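PDB 4R82: NADH-dependent FAD reductase from Streptomyces globisporus, which uses NADH to reduce FAD and releases the FADH2 by free diffusion to a halogenase and a monooxygenase of enediyne antibiotic C-1027 biosynthesis. Local coordinates for residues F27-T35 with M165-R173; F110-S121 with P124-E134. All blocks are in the same frame, centred on the assembly; numbering follows the deposited sequence.

How the contacts relate
Contact 1 joins the loop 27-35, between helix 20-27 and strand 35-39, to the hairpin of strands 166-168 and 171-173 near the C-terminus, and its residues border the bound NAD and FAD. Contact 2 is nested inside the chain loop that contact 1 closes: a small hairpin, 115-117 with 124-126, that leads into strand 131-143. Their centres lie 22 Å apart, with nearest atoms about 5 Å apart and no touch. Strands 35-39 and 131-143, both next to strand 81-86 in the seven-stranded antiparallel sheet, connect the two regions. Both contacts also touch the second subunit, contact 2 through Val-130 and Ala-131 at the start of strand 131-143.

Contact 1 (F27-T35 with M165-R173); sequences FGDFPTGVT and MLFSGGRFR. With NAD (nicotinamide-adenine-dinucleotide), chain C; FAD (flavin-adenine dinucleotide), chain K; ACT (acetate ion), chain G.
Backbone bonds pair Thr-32 with Phe-167 in a single antiparallel bridge: Thr-32 N donates to Phe-167 O at 3.0 Å, and Phe-167 N returns to Thr-32 O at 2.8 Å. Farther along, Gly-169 N reaches Gly-28 O at 2.8 Å. Water 2 donates to both Phe-30 O and Phe-167 O, giving these two acceptors a shared partner.

Apolar contacts gather round Val-34, whose CG2 meets Phe-167 CB at 3.7 Å while its CB lies against CG of selenomethionine Met-165. A branched, compact valine can serve both neighbours.

Ligand contacts use the aromatic rings. With CG anti to the backbone N (chi1 -179°), the Phe-167 ring is carried beyond the bridge, and the flavin methyl C7M sits over the centre of one face, 3.7 Å from Phe-167 CE2. The same methyl approaches Phe-172 CE1 at 3.8 Å. Glycines suit the NAD side: a side chain on Gly-28 would crowd the ribose, and at Gly-170, where phi is positive, one would collide with phosphate oxygen O2A.

Together, a type I' hairpin turn from Ser-168 to Arg-171 and the bridged loop form part of the NAD and FAD pocket of this flavin reductase, here lined against the adenosine half of NAD and the flavin's methyl edge.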
# COMPACT_ATOMS: atom_id res chain seq x y z
N PHE A 27 -3.35 -8.96 7.45
CA PHE A 27 -2.68 -7.79 6.88
C PHE A 27 -1.47 -8.24 6.06
O PHE A 27 -1.17 -7.66 4.99
CB PHE A 27 -2.23 -6.81 7.96
CG PHE A 27 -3.34 -5.97 8.54
CD1 PHE A 27 -4.63 -6.02 8.03
CD2 PHE A 27 -3.08 -5.10 9.60
CE1 PHE A 27 -5.64 -5.24 8.57
CE2 PHE A 27 -4.09 -4.29 10.13
CZ PHE A 27 -5.37 -4.37 9.61
N GLY A 28 -0.80 -9.28 6.53
CA GLY A 28 0.40 -9.79 5.87
C GLY A 28 0.11 -10.49 4.56
O GLY A 28 1.03 -10.75 3.77
N ASP A 29 -1.17 -10.80 4.31
CA ASP A 29 -1.55 -11.47 3.07
C ASP A 29 -1.46 -10.55 1.84
O ASP A 29 -1.35 -11.04 0.72
CB ASP A 29 -2.94 -12.09 3.16
CG ASP A 29 -2.98 -13.31 4.03
OD1 ASP A 29 -1.98 -14.06 4.09
OD2 ASP A 29 -4.04 -13.54 4.65
N PHE A 30 -1.52 -9.24 2.05
CA PHE A 30 -1.32 -8.30 0.95
C PHE A 30 0.15 -7.93 0.87
O PHE A 30 0.67 -7.28 1.78
CB PHE A 30 -2.18 -7.05 1.14
CG PHE A 30 -2.06 -6.06 0.02
CD1 PHE A 30 -2.75 -6.26 -1.17
CD2 PHE A 30 -1.27 -4.93 0.15
CE1 PHE A 30 -2.65 -5.35 -2.21
CE2 PHE A 30 -1.16 -4.01 -0.89
CZ PHE A 30 -1.85 -4.23 -2.07
N PRO A 31 0.82 -8.32 -0.23
CA PRO A 31 2.26 -8.08 -0.38
C PRO A 31 2.54 -6.62 -0.64
O PRO A 31 1.73 -5.94 -1.26
CB PRO A 31 2.62 -8.87 -1.65
CG PRO A 31 1.43 -9.71 -1.98
CD PRO A 31 0.25 -9.05 -1.38
N THR A 32 3.68 -6.12 -0.15
CA THR A 32 4.08 -4.76 -0.44
C THR A 32 5.59 -4.69 -0.65
O THR A 32 6.32 -5.63 -0.35
CB THR A 32 3.76 -3.80 0.73
OG1 THR A 32 4.59 -4.13 1.85
CG2 THR A 32 2.30 -3.90 1.16
N GLY A 33 6.06 -3.54 -1.14
CA GLY A 33 7.46 -3.21 -1.03
C GLY A 33 7.79 -2.74 0.37
O GLY A 33 6.97 -2.85 1.30
N VAL A 34 9.00 -2.21 0.54
CA VAL A 34 9.44 -1.70 1.83
C VAL A 34 10.13 -0.38 1.58
O VAL A 34 10.94 -0.28 0.66
CB VAL A 34 10.45 -2.66 2.49
CG1 VAL A 34 10.83 -2.16 3.87
CG2 VAL A 34 9.87 -4.07 2.58
N THR A 35 9.80 0.64 2.37
CA THR A 35 10.48 1.92 2.26
C THR A 35 11.15 2.26 3.57
O THR A 35 10.87 1.65 4.61
CB THR A 35 9.51 3.08 1.93
OG1 THR A 35 8.76 3.41 3.11
CG2 THR A 35 8.56 2.70 0.81
N MSE A 165 12.56 -4.57 -2.96
CA MSE A 165 12.41 -5.74 -2.12
C MSE A 165 10.93 -5.90 -1.79
O MSE A 165 10.14 -4.97 -2.02
CB MSE A 165 13.26 -5.63 -0.85
CG MSE A 165 12.97 -4.44 0.03
SE MSE A 165 14.08 -4.45 1.66
CE MSE A 165 13.61 -6.20 2.33
N LEU A 166 10.56 -7.06 -1.27
CA LEU A 166 9.17 -7.38 -0.96
C LEU A 166 9.02 -7.79 0.50
O LEU A 166 9.97 -8.29 1.11
CB LEU A 166 8.68 -8.53 -1.84
CG LEU A 166 8.76 -8.24 -3.34
CD1 LEU A 166 8.50 -9.49 -4.15
CD2 LEU A 166 7.73 -7.17 -3.66
N PHE A 167 7.82 -7.56 1.03
CA PHE A 167 7.46 -7.94 2.40
C PHE A 167 6.07 -8.58 2.29
O PHE A 167 5.11 -7.94 1.83
CB PHE A 167 7.41 -6.68 3.26
CG PHE A 167 7.07 -6.92 4.72
CD1 PHE A 167 7.77 -7.84 5.48
CD2 PHE A 167 6.08 -6.15 5.33
CE1 PHE A 167 7.46 -8.03 6.82
CE2 PHE A 167 5.77 -6.35 6.67
CZ PHE A 167 6.46 -7.28 7.41
N SER A 168 5.96 -9.83 2.69
CA SER A 168 4.70 -10.54 2.57
C SER A 168 4.68 -11.67 3.58
O SER A 168 5.69 -12.34 3.79
CB SER A 168 4.52 -11.07 1.14
OG SER A 168 3.29 -11.77 0.99
N GLY A 169 3.54 -11.87 4.23
CA GLY A 169 3.43 -12.95 5.20
C GLY A 169 4.38 -12.76 6.37
O GLY A 169 4.79 -13.73 7.02
N GLY A 170 4.74 -11.50 6.62
CA GLY A 170 5.64 -11.18 7.72
C GLY A 170 7.11 -11.47 7.42
O GLY A 170 7.94 -11.44 8.33
N ARG A 171 7.42 -11.75 6.16
CA ARG A 171 8.78 -12.12 5.76
C ARG A 171 9.26 -11.26 4.61
O ARG A 171 8.46 -10.78 3.81
CB ARG A 171 8.83 -13.57 5.28
CG ARG A 171 8.44 -14.62 6.28
CD ARG A 171 8.52 -15.98 5.63
NE ARG A 171 8.11 -17.05 6.53
CZ ARG A 171 8.88 -17.57 7.47
NH1 ARG A 171 8.43 -18.55 8.24
NH2 ARG A 171 10.11 -17.10 7.66
N PHE A 172 10.57 -11.10 4.50
CA PHE A 172 11.11 -10.43 3.33
C PHE A 172 11.19 -11.46 2.20
O PHE A 172 11.52 -12.63 2.43
CB PHE A 172 12.48 -9.82 3.63
CG PHE A 172 12.43 -8.67 4.60
CD1 PHE A 172 11.48 -7.67 4.46
CD2 PHE A 172 13.31 -8.61 5.67
CE1 PHE A 172 11.44 -6.61 5.36
CE2 PHE A 172 13.27 -7.55 6.57
CZ PHE A 172 12.33 -6.56 6.42
N ARG A 173 10.85 -11.03 0.99
CA ARG A 173 10.77 -11.95 -0.15
C ARG A 173 11.41 -11.28 -1.36
O ARG A 173 11.73 -10.10 -1.31
CB ARG A 173 9.29 -12.29 -0.44
CG ARG A 173 8.57 -13.06 0.65
CD ARG A 173 9.10 -14.48 0.78
NE ARG A 173 8.92 -15.25 -0.45
CZ ARG A 173 7.82 -15.93 -0.76
NH1 ARG A 173 6.79 -15.94 0.09
NH2 ARG A 173 7.73 -16.60 -1.90
PA NAD C . 4.26 -8.95 11.17
O1A NAD C . 5.01 -7.81 11.85
O2A NAD C . 5.24 -10.03 10.78
O5B NAD C . 3.63 -8.39 9.85
C5B NAD C . 2.41 -8.78 9.33
C4B NAD C . 1.52 -7.69 8.91
O4B NAD C . 1.06 -7.03 10.05
C3B NAD C . 2.24 -6.70 8.08
O3B NAD C . 1.36 -6.23 7.10
C2B NAD C . 2.53 -5.61 9.01
O2B NAD C . 2.72 -4.41 8.36
C1B NAD C . 1.35 -5.61 9.86
N9A NAD C . 1.55 -4.98 11.17
C8A NAD C . 2.39 -5.38 12.14
N7A NAD C . 2.29 -4.57 13.21
C5A NAD C . 1.36 -3.63 12.92
C6A NAD C . 0.83 -2.54 13.61
N6A NAD C . 1.27 -2.24 14.88
N1A NAD C . -0.11 -1.80 13.02
C2A NAD C . -0.55 -2.06 11.78
N3A NAD C . -0.07 -3.10 11.09
C4A NAD C . 0.88 -3.89 11.63
O3 NAD C . 3.19 -9.55 12.16
N1 FAD K . 5.65 1.34 11.45
C2 FAD K . 4.73 2.22 11.09
O2 FAD K . 4.27 3.14 12.02
N3 FAD K . 4.21 2.28 9.86
C4 FAD K . 4.62 1.41 8.93
O4 FAD K . 4.10 1.46 7.65
C4X FAD K . 5.59 0.42 9.27
N5 FAD K . 5.99 -0.49 8.32
C5X FAD K . 6.95 -1.40 8.66
C6 FAD K . 7.38 -2.33 7.68
C7 FAD K . 8.33 -3.29 8.02
C7M FAD K . 8.82 -4.31 6.97
C8 FAD K . 8.88 -3.32 9.32
C8M FAD K . 9.92 -4.36 9.66
C9 FAD K . 8.45 -2.40 10.29
C9A FAD K . 7.48 -1.43 9.96
N10 FAD K . 7.06 -0.52 10.92
C10 FAD K . 6.12 0.40 10.56
C1' FAD K . 7.58 -0.51 12.29
C2' FAD K . 8.70 0.48 12.51
O2' FAD K . 9.62 0.37 11.44
C3' FAD K . 9.44 0.10 13.79
O3' FAD K . 9.78 -1.27 13.73
C4' FAD K . 8.57 0.27 14.99
O4' FAD K . 7.86 1.47 14.85
C5' FAD K . 9.38 0.21 16.31
O5' FAD K . 10.18 1.39 16.55
P FAD K . 9.57 2.91 16.41
O1P FAD K . 10.26 3.86 17.38
O2P FAD K . 8.09 2.86 16.72
O3P FAD K . 9.80 3.39 15.00
C ACT G . 3.00 -14.91 1.45
O ACT G . 2.47 -16.02 1.71
OXT ACT G . 2.72 -13.97 2.22
CH3 ACT G . 3.92 -14.72 0.29
O HOH W 1 0.55 -12.83 -0.11
O HOH W 2 2.65 -7.53 3.74
O HOH W 3 10.44 -2.17 -2.06

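Contact 2 (F110-S121 with P124-E134); sequences FDTVDWVLGEES and PLIAGAVAHLE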
# COMPACT_ATOMS: atom_id res chain seq x y z
N PHE A 110 22.20 6.91 11.22
CA PHE A 110 22.55 6.86 9.80
C PHE A 110 24.01 6.51 9.50
O PHE A 110 24.42 6.51 8.33
CB PHE A 110 22.20 8.19 9.14
CG PHE A 110 20.73 8.44 9.00
CD1 PHE A 110 20.03 7.97 7.90
CD2 PHE A 110 20.04 9.16 9.98
CE1 PHE A 110 18.67 8.20 7.77
CE2 PHE A 110 18.68 9.41 9.84
CZ PHE A 110 18.00 8.92 8.75
N ASP A 111 24.82 6.20 10.51
CA ASP A 111 26.23 5.90 10.25
C ASP A 111 26.48 4.46 9.78
O ASP A 111 27.61 4.09 9.46
CB ASP A 111 27.13 6.26 11.45
CG ASP A 111 26.67 5.62 12.75
OD1 ASP A 111 26.02 4.56 12.70
OD2 ASP A 111 26.98 6.18 13.82
N THR A 112 25.42 3.67 9.72
CA THR A 112 25.48 2.28 9.25
C THR A 112 25.22 2.22 7.75
O THR A 112 25.68 1.31 7.05
CB THR A 112 24.45 1.41 10.02
OG1 THR A 112 25.04 0.96 11.24
CG2 THR A 112 23.99 0.20 9.21
N VAL A 113 24.50 3.22 7.25
CA VAL A 113 24.02 3.21 5.88
C VAL A 113 24.67 4.33 5.07
O VAL A 113 25.11 5.34 5.63
CB VAL A 113 22.47 3.36 5.88
CG1 VAL A 113 22.06 4.71 6.43
CG2 VAL A 113 21.90 3.15 4.50
N ASP A 114 24.77 4.14 3.76
CA ASP A 114 25.17 5.21 2.87
C ASP A 114 23.93 6.04 2.56
O ASP A 114 22.84 5.49 2.34
CB ASP A 114 25.78 4.65 1.58
CG ASP A 114 27.25 4.31 1.73
OD1 ASP A 114 27.76 4.36 2.87
OD2 ASP A 114 27.90 4.00 0.71
N TRP A 115 24.07 7.36 2.59
CA TRP A 115 22.94 8.23 2.30
C TRP A 115 23.41 9.50 1.60
O TRP A 115 24.59 9.86 1.65
CB TRP A 115 22.17 8.58 3.59
CG TRP A 115 23.01 9.20 4.65
CD1 TRP A 115 23.74 8.55 5.61
CD2 TRP A 115 23.22 10.60 4.88
NE1 TRP A 115 24.39 9.45 6.41
CE2 TRP A 115 24.09 10.72 5.98
CE3 TRP A 115 22.75 11.76 4.26
CZ2 TRP A 115 24.50 11.96 6.48
CZ3 TRP A 115 23.16 12.99 4.75
CH2 TRP A 115 24.03 13.08 5.85
N VAL A 116 22.46 10.17 0.95
CA VAL A 116 22.74 11.47 0.33
C VAL A 116 21.68 12.44 0.84
O VAL A 116 20.54 12.05 1.10
CB VAL A 116 22.70 11.40 -1.22
CG1 VAL A 116 23.76 10.44 -1.74
CG2 VAL A 116 21.33 10.98 -1.71
N LEU A 117 22.06 13.70 0.98
CA LEU A 117 21.14 14.70 1.50
C LEU A 117 20.04 15.07 0.51
O LEU A 117 20.32 15.42 -0.65
CB LEU A 117 21.90 15.96 1.91
CG LEU A 117 21.08 17.10 2.49
CD1 LEU A 117 20.42 16.68 3.79
CD2 LEU A 117 21.95 18.30 2.72
N GLY A 118 18.79 15.00 0.95
CA GLY A 118 17.67 15.46 0.15
C GLY A 118 17.63 16.98 0.11
O GLY A 118 17.53 17.63 1.15
N GLU A 119 17.72 17.54 -1.09
CA GLU A 119 17.79 18.99 -1.25
C GLU A 119 16.51 19.72 -0.85
O GLU A 119 16.58 20.88 -0.43
CB GLU A 119 18.18 19.34 -2.69
CG GLU A 119 19.60 18.94 -3.07
CD GLU A 119 19.84 18.95 -4.57
OE1 GLU A 119 18.89 19.28 -5.33
OE2 GLU A 119 20.96 18.62 -5.00
N GLU A 120 15.36 19.07 -0.98
CA GLU A 120 14.08 19.72 -0.67
C GLU A 120 13.59 19.43 0.74
O GLU A 120 12.92 20.26 1.37
CB GLU A 120 13.01 19.30 -1.68
CG GLU A 120 13.30 19.72 -3.10
CD GLU A 120 13.36 21.23 -3.25
OE1 GLU A 120 12.62 21.92 -2.52
OE2 GLU A 120 14.15 21.71 -4.09
N SER A 121 13.91 18.25 1.23
CA SER A 121 13.40 17.80 2.52
C SER A 121 14.41 17.99 3.64
O SER A 121 14.04 18.00 4.81
CB SER A 121 13.05 16.31 2.44
OG SER A 121 14.21 15.55 2.15
N PRO A 124 17.98 12.67 5.02
CA PRO A 124 18.88 11.71 4.38
C PRO A 124 18.11 10.77 3.47
O PRO A 124 17.06 10.25 3.86
CB PRO A 124 19.46 10.94 5.58
CG PRO A 124 19.31 11.87 6.75
CD PRO A 124 18.01 12.58 6.49
N LEU A 125 18.60 10.56 2.25
CA LEU A 125 17.94 9.66 1.32
C LEU A 125 18.81 8.41 1.25
O LEU A 125 20.03 8.53 1.14
CB LEU A 125 17.85 10.30 -0.07
CG LEU A 125 17.21 11.69 -0.10
CD1 LEU A 125 17.28 12.28 -1.49
CD2 LEU A 125 15.79 11.57 0.34
N ILE A 126 18.21 7.22 1.33
CA ILE A 126 19.02 6.01 1.45
C ILE A 126 19.65 5.62 0.11
O ILE A 126 18.94 5.44 -0.88
CB ILE A 126 18.18 4.83 1.99
CG1 ILE A 126 17.44 5.23 3.27
CG2 ILE A 126 19.08 3.62 2.25
CD1 ILE A 126 18.32 5.78 4.37
N ALA A 127 20.97 5.52 0.08
CA ALA A 127 21.67 5.17 -1.15
C ALA A 127 21.31 3.74 -1.55
O ALA A 127 21.05 2.91 -0.68
CB ALA A 127 23.19 5.31 -0.97
N GLY A 128 21.29 3.47 -2.85
CA GLY A 128 20.97 2.13 -3.31
C GLY A 128 19.49 1.86 -3.51
O GLY A 128 19.11 0.78 -3.96
N ALA A 129 18.65 2.84 -3.18
CA ALA A 129 17.21 2.71 -3.28
C ALA A 129 16.72 2.67 -4.72
O ALA A 129 17.38 3.19 -5.63
CB ALA A 129 16.54 3.86 -2.53
N VAL A 130 15.54 2.08 -4.94
CA VAL A 130 14.93 2.07 -6.27
C VAL A 130 14.54 3.50 -6.64
O VAL A 130 14.67 3.93 -7.79
CB VAL A 130 13.68 1.16 -6.30
CG1 VAL A 130 13.14 1.04 -7.71
CG2 VAL A 130 14.04 -0.22 -5.78
N ALA A 131 14.06 4.24 -5.64
CA ALA A 131 13.61 5.60 -5.86
C ALA A 131 13.65 6.41 -4.60
O ALA A 131 13.56 5.86 -3.50
CB ALA A 131 12.20 5.60 -6.42
N HIS A 132 13.76 7.73 -4.77
CA HIS A 132 13.63 8.69 -3.66
C HIS A 132 12.49 9.63 -3.99
O HIS A 132 12.40 10.12 -5.12
CB HIS A 132 14.90 9.53 -3.52
CG HIS A 132 16.12 8.77 -3.11
ND1 HIS A 132 17.39 9.16 -3.46
CD2 HIS A 132 16.27 7.64 -2.37
CE1 HIS A 132 18.27 8.31 -2.96
NE2 HIS A 132 17.61 7.38 -2.29
N LEU A 133 11.62 9.90 -3.02
CA LEU A 133 10.57 10.89 -3.19
C LEU A 133 10.69 11.86 -2.04
O LEU A 133 10.80 11.44 -0.90
CB LEU A 133 9.18 10.26 -3.16
CG LEU A 133 8.80 9.20 -4.20
CD1 LEU A 133 9.24 7.81 -3.75
CD2 LEU A 133 7.30 9.24 -4.51
N GLU A 134 10.69 13.15 -2.33
CA GLU A 134 10.66 14.15 -1.27
C GLU A 134 9.30 14.82 -1.31
O GLU A 134 8.84 15.27 -2.37
CB GLU A 134 11.80 15.15 -1.45
CG GLU A 134 13.17 14.48 -1.26
CD GLU A 134 14.33 15.41 -1.52
OE1 GLU A 134 14.66 16.22 -0.63
OE2 GLU A 134 14.93 15.31 -2.62
O HOH W 4 22.78 2.32 1.50
O HOH W 5 17.37 15.95 -3.51
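Glu-134 turns CG to the side of its backbone N (chi1 -66°) and then extends, which delivers OE1 to the bend at 118-121; Ser-121 meets it with OG at chi1 62°, set between its own N and carbonyl carbon. OE1 thus accepts three bonds, from Ser-121 N and OG, both at 2.9 Å on the anti side, and from Glu-120 N at 3.0 Å on the syn side. Water 5 links OE2 to Glu-119 N. A carboxylate suits this cluster of donors, and Gly-118 suits the bend because a side chain there would collide with OE1.

In the hairpin, Val-116 and Leu-125 exchange two backbone bonds, the shorter being Leu-125 N to Val-116 O at 2.7 Å, and Ala-127 N donates to Asp-114 O. Pro-124, whose compact ring offers CH groups to both aromatics, places CG 3.8 Å from the Phe-110 ring centroid in a CH-pi contact, while its CB meets Trp-115 CE3 at 3.6 Å. Leu-125 CB sits over the His-132 ring, whose NE2 donates to Ile-126 O at 2.7 Å.

The result is a two-stranded antiparallel beta hairpin, fastened by Glu-134 and His-132 to strand 131-143 of the main sheet.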